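Side-chain contacts in xylose isomerase-like TIM barrel domain-containing protein (Parabacteroides distasonis, PDB 4KW2), which is of unknown function but adopts the xylose isomerase-like TIM-barrel fold and may, like some relatives, act as an isomerase: residues C78-L81 / R82-K86; E104-D107 / K108-A111. One frame throughout, in Å; residues are numbered along the deposited sequence.

Interactions 1 and 2 each lie within a single helix, on two successive outer helices of the TIM barrel: helix 75-86, which precedes strand 91-98, and helix 103-116, which follows that strand. Their centres are 20 Å apart and their nearest atoms about 7 Å apart, without touching. Both helices show one buried and one more exposed flank. In interaction 1 the buried flank joins L81 to F85, while R82 and H83 lie toward the surface, H83 beside a sulfate. In interaction 2 the inner flank is aromatic here, W106 with F109 and F110, and the outer one carries the opposite charges of E104 and K108, joined by a long salt bridge.

Interaction 1 (C78-L81 / R82-K86); sequences CALL and RHEFK. With SO4 (sulfate ion), chain G.
R82 folds back along its own helix and lays one face of its guanidinium over A79 CA, which sits toward the rim of the group. CG stands anti to the carbonyl carbon (chi1 -72°) and the chain bends at chi3 (-57°), which returns the flat group to the preceding turn. There R82 NH2 lies 3.6 Å from A79 CB, and R82 NH1 is 4.0 Å from C78 CB. An alanine here takes away the guanidinium, and A79 would probably be left uncovered on that side and K115 O, on helix 103-116, without its weak hydrogen bond from NH1. On a buried flank, L81 and F85 run side by side: L81 CD1 is 3.6 Å from F85 CE2, and L81 O meets the ring edge, near its plane, 3.2 Å from F85 CD2. Helix 75-86 is the crossover between strands 50-53 and 91-98 in a beta-alpha-beta unit of the TIM barrel, and these two side chains pack it against helix 36-46, L81 on L36 and M37 and F85 on L40. L80 and E84 also point the same way, L80 CD1 coming 4.0 Å from E84 OE2, while E84 OE1 forms a salt bridge with R88. Further along the surface, H83 ND1 donates to O4 of a sulfate, probably from the crystallisation liquor, over a short 2.5 Å at 149°. The helix backbone that carries these side chains is held by four successive bonds, from R82 N to C78 O (3.0 Å) through F85 N to L81 O.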
ATOM      1  N   CYS A  78     -33.098 -12.596   0.617  1.00 36.77           N
ATOM      2  CA  CYS A  78     -32.497 -12.882   1.927  1.00 37.51           C
ATOM      3  C   CYS A  78     -32.550 -14.369   2.259  1.00 36.29           C
ATOM      4  O   CYS A  78     -31.582 -14.929   2.771  1.00 38.91           O
ATOM      5  CB  CYS A  78     -33.193 -12.094   3.037  1.00 37.96           C
ATOM      6  SG  CYS A  78     -32.749 -10.344   3.088  1.00 40.34           S
ATOM      7  N   ALA A  79     -33.679 -15.008   1.966  1.00 35.74           N
ATOM      8  CA  ALA A  79     -33.827 -16.440   2.217  1.00 36.04           C
ATOM      9  C   ALA A  79     -32.921 -17.242   1.289  1.00 34.99           C
ATOM     10  O   ALA A  79     -32.326 -18.240   1.697  1.00 35.24           O
ATOM     11  CB  ALA A  79     -35.281 -16.872   2.055  1.00 36.37           C
ATOM     12  N   LEU A  80     -32.809 -16.797   0.042  1.00 34.59           N
ATOM     13  CA  LEU A  80     -31.923 -17.451  -0.912  1.00 35.95           C
ATOM     14  C   LEU A  80     -30.457 -17.287  -0.503  1.00 35.04           C
ATOM     15  O   LEU A  80     -29.668 -18.228  -0.609  1.00 34.86           O
ATOM     16  CB  LEU A  80     -32.153 -16.900  -2.317  1.00 36.75           C
ATOM     17  CG  LEU A  80     -31.417 -17.589  -3.466  1.00 39.56           C
ATOM     18  CD1 LEU A  80     -31.624 -19.098  -3.456  1.00 40.09           C
ATOM     19  CD2 LEU A  80     -31.873 -16.994  -4.793  1.00 40.22           C
ATOM     20  N   LEU A  81     -30.098 -16.107  -0.010  1.00 32.25           N
ATOM     21  CA  LEU A  81     -28.729 -15.866   0.442  1.00 32.78           C
ATOM     22  C   LEU A  81     -28.377 -16.786   1.615  1.00 32.83           C
ATOM     23  O   LEU A  81     -27.303 -17.380   1.637  1.00 31.20           O
ATOM     24  CB  LEU A  81     -28.532 -14.391   0.826  1.00 32.27           C
ATOM     25  CG  LEU A  81     -27.111 -13.959   1.207  1.00 30.65           C
ATOM     26  CD1 LEU A  81     -26.137 -14.294   0.092  1.00 30.92           C
ATOM     27  CD2 LEU A  81     -27.073 -12.473   1.531  1.00 30.92           C
ATOM     28  N   ARG A  82     -29.292 -16.918   2.574  1.00 33.91           N
ATOM     29  CA  ARG A  82     -29.089 -17.840   3.692  1.00 35.54           C
ATOM     30  C   ARG A  82     -28.877 -19.273   3.202  1.00 35.58           C
ATOM     31  O   ARG A  82     -27.962 -19.963   3.657  1.00 36.70           O
ATOM     32  CB  ARG A  82     -30.264 -17.784   4.676  1.00 37.12           C
ATOM     33  CG  ARG A  82     -30.315 -16.506   5.505  1.00 39.13           C
ATOM     34  CD  ARG A  82     -31.214 -16.655   6.730  1.00 39.26           C
ATOM     35  NE  ARG A  82     -32.575 -17.042   6.363  1.00 41.30           N
ATOM     36  CZ  ARG A  82     -33.541 -16.207   5.964  1.00 42.16           C
ATOM     37  NH1 ARG A  82     -33.333 -14.895   5.864  1.00 41.60           N
ATOM     38  NH2 ARG A  82     -34.734 -16.695   5.650  1.00 43.49           N
ATOM     39  N   HIS A  83     -29.711 -19.705   2.262  1.00 35.01           N
ATOM     40  CA  HIS A  83     -29.613 -21.049   1.695  1.00 35.51           C
ATOM     41  C   HIS A  83     -28.270 -21.292   1.001  1.00 35.33           C
ATOM     42  O   HIS A  83     -27.674 -22.360   1.149  1.00 33.26           O
ATOM     43  CB  HIS A  83     -30.763 -21.273   0.711  1.00 39.34           C
ATOM     44  CG  HIS A  83     -30.656 -22.546  -0.068  1.00 41.53           C
ATOM     45  ND1 HIS A  83     -30.916 -23.781   0.486  1.00 43.62           N
ATOM     46  CD2 HIS A  83     -30.318 -22.775  -1.359  1.00 42.83           C
ATOM     47  CE1 HIS A  83     -30.737 -24.717  -0.429  1.00 46.60           C
ATOM     48  NE2 HIS A  83     -30.376 -24.133  -1.559  1.00 47.09           N
ATOM     49  N   GLU A  84     -27.807 -20.297   0.244  1.00 34.91           N
ATOM     50  CA  GLU A  84     -26.560 -20.392  -0.512  1.00 32.73           C
ATOM     51  C   GLU A  84     -25.325 -20.510   0.393  1.00 32.34           C
ATOM     52  O   GLU A  84     -24.386 -21.237   0.077  1.00 31.30           O
ATOM     53  CB  GLU A  84     -26.416 -19.188  -1.454  1.00 33.67           C
ATOM     54  CG  GLU A  84     -27.340 -19.220  -2.668  1.00 35.46           C
ATOM     55  CD  GLU A  84     -27.159 -20.462  -3.520  1.00 36.23           C
ATOM     56  OE1 GLU A  84     -26.011 -20.757  -3.916  1.00 38.88           O
ATOM     57  OE2 GLU A  84     -28.167 -21.145  -3.788  1.00 35.52           O
ATOM     58  N   PHE A  85     -25.323 -19.789   1.509  1.00 32.47           N
ATOM     59  CA  PHE A  85     -24.301 -19.988   2.538  1.00 32.02           C
ATOM     60  C   PHE A  85     -24.387 -21.398   3.131  1.00 32.45           C
ATOM     61  O   PHE A  85     -23.390 -22.112   3.215  1.00 31.14           O
ATOM     62  CB  PHE A  85     -24.442 -18.946   3.648  1.00 30.03           C
ATOM     63  CG  PHE A  85     -23.717 -17.655   3.372  1.00 30.19           C
ATOM     64  CD1 PHE A  85     -22.398 -17.490   3.765  1.00 32.21           C
ATOM     65  CD2 PHE A  85     -24.357 -16.599   2.743  1.00 29.48           C
ATOM     66  CE1 PHE A  85     -21.729 -16.301   3.533  1.00 31.83           C
ATOM     67  CE2 PHE A  85     -23.691 -15.411   2.498  1.00 30.63           C
ATOM     68  CZ  PHE A  85     -22.378 -15.257   2.897  1.00 31.38           C
ATOM     69  N   LYS A  86     -25.593 -21.797   3.517  1.00 33.39           N
ATOM     70  CA  LYS A  86     -25.795 -23.052   4.239  1.00 35.81           C
ATOM     71  C   LYS A  86     -25.345 -24.277   3.439  1.00 36.22           C
ATOM     72  O   LYS A  86     -24.654 -25.134   3.979  1.00 33.01           O
ATOM     73  CB  LYS A  86     -27.266 -23.209   4.643  1.00 40.62           C
ATOM     74  CG  LYS A  86     -27.540 -24.365   5.597  1.00 44.81           C
ATOM     75  CD  LYS A  86     -28.962 -24.876   5.456  1.00 51.85           C
ATOM     76  CE  LYS A  86     -29.215 -26.097   6.329  1.00 62.24           C
ATOM     77  NZ  LYS A  86     -29.408 -25.746   7.765  1.00 66.63           N
TER
HETATM   78  S   SO4 G 305     -32.044 -24.317   3.772  0.50 58.29           S
HETATM   79  O1  SO4 G 305     -32.008 -25.145   5.000  0.50 51.28           O
HETATM   80  O2  SO4 G 305     -33.386 -24.442   3.155  0.50 51.00           O
HETATM   81  O3  SO4 G 305     -31.770 -22.899   4.108  0.50 51.58           O
HETATM   82  O4  SO4 G 305     -31.011 -24.786   2.822  0.50 50.06           O

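Interaction 2 (E104-D107 / K108-A111); sequences EEWD and KFFA
Helix 103-116, the crossover from strand 91-98 to strand 120-123 in a beta-alpha-beta unit of the TIM barrel, sets W106 against F109 and F110 on its inner flank and E104 beside K108 on its outer one. F109 CD2 comes to the edge of the indole, near its plane, 4.2 Å from W106 CE3. The F110 ring crosses the indole at a slant, F110 CE1 lying 4.1 Å from the same W106 CE3, so one indole carbon is shared by two phenyl rings. W106 CG is anti to its carbonyl carbon (chi1 -75°), while F109 CG is anti to the backbone N (173°); with these settings both side chains run in the same direction. The three aromatics reach the barrel wall: W106 packs on A98 and V123, F109 on F95, A98 and V121, and F110 on V121. W106 also makes an edge-to-face stack with Y100, and F109 touches W216 of a second subunit. At the first turn, E105 N is hydrogen-bonded to T102 OG1 and E105 OE1 to G101 N; the second bond ties the side chain to the preceding loop. F110 N donates to W106 O at 2.9 Å and 171°, almost in line with the carbonyl bond, and the same oxygen lies in the plane of the F110 ring, 3.4 Å from F110 CD1. On the exposed side E104 and K108 extend alongside each other. Their salt bridge is long, 3.8 Å from E104 OE2 to K108 NZ, and the carboxylate oxygen sits nearer the carbon before the ammonium, E104 OE2 to K108 CE being 3.2 Å.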
ATOM      1  N   GLU A 104     -30.902   5.923  10.108  1.00 35.96           N
ATOM      2  CA  GLU A 104     -31.684   5.075   9.212  1.00 37.41           C
ATOM      3  C   GLU A 104     -30.811   3.963   8.624  1.00 35.76           C
ATOM      4  O   GLU A 104     -31.200   2.798   8.630  1.00 35.60           O
ATOM      5  CB  GLU A 104     -32.291   5.906   8.082  1.00 38.78           C
ATOM      6  CG  GLU A 104     -33.187   5.116   7.137  1.00 40.04           C
ATOM      7  CD  GLU A 104     -33.705   5.938   5.966  1.00 43.26           C
ATOM      8  OE1 GLU A 104     -33.139   7.016   5.674  1.00 43.80           O
ATOM      9  OE2 GLU A 104     -34.681   5.498   5.327  1.00 45.52           O
ATOM     10  N   GLU A 105     -29.633   4.333   8.131  1.00 35.31           N
ATOM     11  CA  GLU A 105     -28.691   3.362   7.573  1.00 35.79           C
ATOM     12  C   GLU A 105     -28.268   2.314   8.603  1.00 35.21           C
ATOM     13  O   GLU A 105     -28.276   1.116   8.318  1.00 34.17           O
ATOM     14  CB  GLU A 105     -27.458   4.073   7.009  1.00 36.51           C
ATOM     15  CG  GLU A 105     -27.745   4.889   5.751  1.00 37.27           C
ATOM     16  CD  GLU A 105     -26.669   5.913   5.431  1.00 37.85           C
ATOM     17  OE1 GLU A 105     -25.834   6.216   6.312  1.00 37.50           O
ATOM     18  OE2 GLU A 105     -26.664   6.424   4.290  1.00 38.82           O
ATOM     19  N   TRP A 106     -27.907   2.763   9.800  1.00 36.33           N
ATOM     20  CA  TRP A 106     -27.512   1.836  10.855  1.00 36.47           C
ATOM     21  C   TRP A 106     -28.642   0.867  11.133  1.00 37.64           C
ATOM     22  O   TRP A 106     -28.431  -0.342  11.159  1.00 36.33           O
ATOM     23  CB  TRP A 106     -27.118   2.575  12.137  1.00 34.91           C
ATOM     24  CG  TRP A 106     -25.778   3.229  12.055  1.00 34.48           C
ATOM     25  CD1 TRP A 106     -25.510   4.561  12.148  1.00 35.51           C
ATOM     26  CD2 TRP A 106     -24.516   2.581  11.855  1.00 34.34           C
ATOM     27  NE1 TRP A 106     -24.163   4.786  12.023  1.00 35.97           N
ATOM     28  CE2 TRP A 106     -23.529   3.586  11.843  1.00 35.42           C
ATOM     29  CE3 TRP A 106     -24.125   1.251  11.687  1.00 33.46           C
ATOM     30  CZ2 TRP A 106     -22.176   3.303  11.672  1.00 35.16           C
ATOM     31  CZ3 TRP A 106     -22.779   0.971  11.517  1.00 33.02           C
ATOM     32  CH2 TRP A 106     -21.822   1.993  11.513  1.00 32.51           C
ATOM     33  N   ASP A 107     -29.846   1.406  11.311  1.00 40.34           N
ATOM     34  CA  ASP A 107     -31.024   0.592  11.602  1.00 42.30           C
ATOM     35  C   ASP A 107     -31.229  -0.487  10.543  1.00 38.81           C
ATOM     36  O   ASP A 107     -31.386  -1.664  10.872  1.00 41.43           O
ATOM     37  CB  ASP A 107     -32.271   1.474  11.702  1.00 46.40           C
ATOM     38  CG  ASP A 107     -33.480   0.714  12.198  1.00 55.35           C
ATOM     39  OD1 ASP A 107     -33.433   0.188  13.332  1.00 59.47           O
ATOM     40  OD2 ASP A 107     -34.481   0.643  11.455  1.00 64.31           O
ATOM     41  N   LYS A 108     -31.211  -0.084   9.276  1.00 36.33           N
ATOM     42  CA  LYS A 108     -31.389  -1.021   8.162  1.00 36.67           C
ATOM     43  C   LYS A 108     -30.279  -2.078   8.097  1.00 33.79           C
ATOM     44  O   LYS A 108     -30.539  -3.239   7.785  1.00 33.16           O
ATOM     45  CB  LYS A 108     -31.453  -0.267   6.834  1.00 39.37           C
ATOM     46  CG  LYS A 108     -32.715   0.555   6.626  1.00 42.29           C
ATOM     47  CD  LYS A 108     -32.559   1.452   5.401  1.00 46.05           C
ATOM     48  CE  LYS A 108     -33.735   2.397   5.213  1.00 50.99           C
ATOM     49  NZ  LYS A 108     -34.839   1.789   4.429  1.00 54.60           N
ATOM     50  N   PHE A 109     -29.051  -1.663   8.395  1.00 31.54           N
ATOM     51  CA  PHE A 109     -27.887  -2.552   8.394  1.00 30.57           C
ATOM     52  C   PHE A 109     -27.990  -3.644   9.471  1.00 33.41           C
ATOM     53  O   PHE A 109     -27.770  -4.827   9.185  1.00 32.76           O
ATOM     54  CB  PHE A 109     -26.619  -1.715   8.575  1.00 29.19           C
ATOM     55  CG  PHE A 109     -25.360  -2.519   8.755  1.00 29.75           C
ATOM     56  CD1 PHE A 109     -24.803  -3.217   7.697  1.00 29.11           C
ATOM     57  CD2 PHE A 109     -24.701  -2.531   9.980  1.00 30.34           C
ATOM     58  CE1 PHE A 109     -23.631  -3.940   7.866  1.00 28.75           C
ATOM     59  CE2 PHE A 109     -23.530  -3.243  10.150  1.00 28.25           C
ATOM     60  CZ  PHE A 109     -22.994  -3.949   9.093  1.00 27.79           C
ATOM     61  N   PHE A 110     -28.336  -3.245  10.695  1.00 32.91           N
ATOM     62  CA  PHE A 110     -28.527  -4.197  11.795  1.00 33.26           C
ATOM     63  C   PHE A 110     -29.713  -5.131  11.561  1.00 36.29           C
ATOM     64  O   PHE A 110     -29.649  -6.310  11.899  1.00 35.03           O
ATOM     65  CB  PHE A 110     -28.718  -3.466  13.127  1.00 34.22           C
ATOM     66  CG  PHE A 110     -27.431  -3.144  13.833  1.00 34.22           C
ATOM     67  CD1 PHE A 110     -26.653  -2.067  13.432  1.00 33.45           C
ATOM     68  CD2 PHE A 110     -27.001  -3.915  14.900  1.00 34.21           C
ATOM     69  CE1 PHE A 110     -25.468  -1.767  14.077  1.00 33.13           C
ATOM     70  CE2 PHE A 110     -25.816  -3.622  15.553  1.00 34.46           C
ATOM     71  CZ  PHE A 110     -25.048  -2.546  15.141  1.00 35.14           C
ATOM     72  N   ALA A 111     -30.801  -4.601  11.004  1.00 38.90           N
ATOM     73  CA  ALA A 111     -31.964  -5.426  10.662  1.00 37.98           C
ATOM     74  C   ALA A 111     -31.583  -6.483   9.632  1.00 35.58           C
ATOM     75  O   ALA A 111     -31.968  -7.643   9.752  1.00 34.13           O
ATOM     76  CB  ALA A 111     -33.099  -4.562  10.127  1.00 37.43           C
TER